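Structure-specific endonuclease subunit SLX4 (Thielavia terrestris, PDB 6SEI) probably serves as the regulatory subunit of the SLX1-SLX4 endonuclease, which cuts branched DNA near its junctions during repair and recombination. Local coordinates at residues Q25-A30 with E54-W59. Numbering follows the deposited sequence.
Sequences QAVVTA and EDLTAW
Apolar contacts carry this meeting of helices 12-29 and 53-67, and Trp59 gives the largest single share of the buried surface. With CG anti to the backbone N (chi1 -179°), its indole reaches away from its own helix and presents the six-membered ring edge-on to the end of helix 12-29. Ala30 CB sits at that edge, in the ring plane, 3.9 Å from Trp59 CH2; a methyl is small enough to let the indole come this near. Val27 lies beside the neighbouring corner, its CA 4.2 Å from Trp59 CZ3. Val27 CG2 meets both Leu56 CD1 and Trp59 CZ3, each at 4.4 Å, so the slim branched side chain bridges two residues one helical turn apart. The segments run almost perpendicular, at 92°, with axes 12.1 Å apart, a gap wide enough that the long indole is needed to touch the backbone of the other helix. They belong to the small, mainly helical C-terminal Slx4 domain, of the helix-turn-helix clan, and meet near its centre; Trp41 of helix 41-46 packs against both Leu56 and Trp59. An alanine at Trp59 would probably loosen the join, since the ring contacts with Ala30 and Val27 would go. Among polar groups, Ala26 O approaches the same ring edge, 3.8 Å from Trp59 CH2, and accepts a hydrogen bond from Arg67. Thr29 OG1 donates to Gln25 O at 2.7 Å, as its short hydroxyl can fold back onto the preceding turn.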
ATOM      1  N   GLN B  25     -22.620  39.239  -8.594  1.00 29.66           N
ATOM      2  CA  GLN B  25     -22.667  40.686  -8.776  1.00 29.70           C
ATOM      3  C   GLN B  25     -23.920  41.283  -8.147  1.00 27.60           C
ATOM      4  O   GLN B  25     -23.868  42.370  -7.561  1.00 27.29           O
ATOM      5  CB  GLN B  25     -22.591  41.031 -10.260  1.00 31.92           C
ATOM      6  CG  GLN B  25     -21.850  42.325 -10.550  1.00 33.87           C
ATOM      7  CD  GLN B  25     -20.336  42.143 -10.584  1.00 36.68           C
ATOM      8  OE1 GLN B  25     -19.715  41.764  -9.586  1.00 37.05           O
ATOM      9  NE2 GLN B  25     -19.736  42.413 -11.741  1.00 38.83           N
ATOM     10  N   ALA B  26     -25.050  40.579  -8.238  1.00 26.41           N
ATOM     11  CA  ALA B  26     -26.279  41.076  -7.627  1.00 24.81           C
ATOM     12  C   ALA B  26     -26.118  41.232  -6.119  1.00 25.12           C
ATOM     13  O   ALA B  26     -26.446  42.281  -5.551  1.00 25.14           O
ATOM     14  CB  ALA B  26     -27.445  40.141  -7.958  1.00 23.75           C
ATOM     15  N   VAL B  27     -25.606  40.192  -5.456  1.00 25.59           N
ATOM     16  CA  VAL B  27     -25.389  40.247  -4.012  1.00 25.00           C
ATOM     17  C   VAL B  27     -24.347  41.307  -3.669  1.00 25.84           C
ATOM     18  O   VAL B  27     -24.552  42.145  -2.785  1.00 25.73           O
ATOM     19  CB  VAL B  27     -24.969  38.861  -3.485  1.00 24.80           C
ATOM     20  CG1 VAL B  27     -24.674  38.917  -1.996  1.00 24.22           C
ATOM     21  CG2 VAL B  27     -26.035  37.821  -3.788  1.00 24.00           C
ATOM     22  N   VAL B  28     -23.222  41.295  -4.385  1.00 26.88           N
ATOM     23  CA  VAL B  28     -22.043  42.049  -3.971  1.00 20.22           C
ATOM     24  C   VAL B  28     -22.243  43.554  -4.134  1.00 23.33           C
ATOM     25  O   VAL B  28     -21.765  44.343  -3.307  1.00 20.17           O
ATOM     26  CB  VAL B  28     -20.821  41.537  -4.759  1.00 21.90           C
ATOM     27  CG1 VAL B  28     -19.754  42.604  -4.886  1.00 26.23           C
ATOM     28  CG2 VAL B  28     -20.255  40.297  -4.096  1.00 22.60           C
ATOM     29  N   THR B  29     -22.951  43.982  -5.179  1.00 22.68           N
ATOM     30  CA  THR B  29     -23.053  45.397  -5.513  1.00 22.08           C
ATOM     31  C   THR B  29     -24.276  46.079  -4.910  1.00 20.27           C
ATOM     32  O   THR B  29     -24.467  47.280  -5.129  1.00 20.08           O
ATOM     33  CB  THR B  29     -23.063  45.582  -7.034  1.00 19.99           C
ATOM     34  OG1 THR B  29     -24.251  45.001  -7.582  1.00 19.26           O
ATOM     35  CG2 THR B  29     -21.845  44.922  -7.660  1.00 21.51           C
ATOM     36  N   ALA B  30     -25.107  45.357  -4.168  1.00 16.97           N
ATOM     37  CA  ALA B  30     -26.217  46.001  -3.489  1.00 17.28           C
ATOM     38  C   ALA B  30     -25.683  46.943  -2.410  1.00 17.39           C
ATOM     39  O   ALA B  30     -24.614  46.703  -1.842  1.00 16.98           O
ATOM     40  CB  ALA B  30     -27.144  44.961  -2.869  1.00 15.72           C
ATOM     41  N   GLU B  54     -35.008  30.349   0.252  1.00 25.86           N
ATOM     42  CA  GLU B  54     -36.165  30.972  -0.383  1.00 26.85           C
ATOM     43  C   GLU B  54     -36.237  32.467  -0.107  1.00 26.31           C
ATOM     44  O   GLU B  54     -36.907  33.191  -0.849  1.00 26.62           O
ATOM     45  CB  GLU B  54     -37.453  30.287   0.076  1.00 28.49           C
ATOM     46  CG  GLU B  54     -37.450  28.772  -0.105  1.00 29.49           C
ATOM     47  CD  GLU B  54     -36.898  28.041   1.106  1.00 29.71           C
ATOM     48  OE1 GLU B  54     -36.308  28.703   1.989  1.00 29.40           O
ATOM     49  OE2 GLU B  54     -37.057  26.803   1.179  1.00 30.10           O
ATOM     50  N   ASP B  55     -35.558  32.945   0.936  1.00 25.75           N
ATOM     51  CA  ASP B  55     -35.485  34.378   1.194  1.00 25.36           C
ATOM     52  C   ASP B  55     -34.537  35.068   0.223  1.00 25.13           C
ATOM     53  O   ASP B  55     -34.910  36.049  -0.428  1.00 25.65           O
ATOM     54  CB  ASP B  55     -35.052  34.626   2.637  1.00 25.14           C
ATOM     55  CG  ASP B  55     -36.160  34.357   3.627  1.00 25.74           C
ATOM     56  OD1 ASP B  55     -37.317  34.186   3.189  1.00 26.30           O
ATOM     57  OD2 ASP B  55     -35.877  34.317   4.842  1.00 25.75           O
ATOM     58  N   LEU B  56     -33.300  34.576   0.117  1.00 24.57           N
ATOM     59  CA  LEU B  56     -32.382  35.126  -0.875  1.00 24.04           C
ATOM     60  C   LEU B  56     -32.887  34.866  -2.289  1.00 24.44           C
ATOM     61  O   LEU B  56     -32.738  35.717  -3.174  1.00 24.45           O
ATOM     62  CB  LEU B  56     -30.981  34.541  -0.690  1.00 23.34           C
ATOM     63  CG  LEU B  56     -29.952  35.002  -1.726  1.00 17.76           C
ATOM     64  CD1 LEU B  56     -29.647  36.485  -1.561  1.00 18.42           C
ATOM     65  CD2 LEU B  56     -28.679  34.174  -1.655  1.00 17.57           C
ATOM     66  N   THR B  57     -33.486  33.692  -2.515  1.00 24.52           N
ATOM     67  CA  THR B  57     -34.057  33.376  -3.820  1.00 24.55           C
ATOM     68  C   THR B  57     -35.088  34.419  -4.233  1.00 24.72           C
ATOM     69  O   THR B  57     -35.045  34.944  -5.352  1.00 24.83           O
ATOM     70  CB  THR B  57     -34.685  31.982  -3.792  1.00 25.03           C
ATOM     71  OG1 THR B  57     -33.768  31.058  -3.199  1.00 24.89           O
ATOM     72  CG2 THR B  57     -35.034  31.518  -5.199  1.00 25.31           C
ATOM     73  N   ALA B  58     -36.026  34.730  -3.336  1.00 24.80           N
ATOM     74  CA  ALA B  58     -37.050  35.720  -3.649  1.00 25.33           C
ATOM     75  C   ALA B  58     -36.437  37.097  -3.878  1.00 25.25           C
ATOM     76  O   ALA B  58     -36.891  37.849  -4.748  1.00 25.42           O
ATOM     77  CB  ALA B  58     -38.083  35.776  -2.524  1.00 25.85           C
ATOM     78  N   TRP B  59     -35.395  37.435  -3.114  1.00 25.19           N
ATOM     79  CA  TRP B  59     -34.776  38.752  -3.231  1.00 25.43           C
ATOM     80  C   TRP B  59     -34.101  38.935  -4.586  1.00 25.55           C
ATOM     81  O   TRP B  59     -34.147  40.026  -5.164  1.00 25.58           O
ATOM     82  CB  TRP B  59     -33.771  38.952  -2.098  1.00 25.42           C
ATOM     83  CG  TRP B  59     -33.098  40.288  -2.098  1.00 26.01           C
ATOM     84  CD1 TRP B  59     -33.620  41.468  -1.657  1.00 26.47           C
ATOM     85  CD2 TRP B  59     -31.768  40.580  -2.549  1.00 26.25           C
ATOM     86  NE1 TRP B  59     -32.699  42.480  -1.809  1.00 26.47           N
ATOM     87  CE2 TRP B  59     -31.555  41.961  -2.355  1.00 26.28           C
ATOM     88  CE3 TRP B  59     -30.738  39.811  -3.100  1.00 26.36           C
ATOM     89  CZ2 TRP B  59     -30.356  42.587  -2.689  1.00 26.19           C
ATOM     90  CZ3 TRP B  59     -29.547  40.436  -3.434  1.00 26.26           C
ATOM     91  CH2 TRP B  59     -29.365  41.810  -3.222  1.00 26.14           C
TER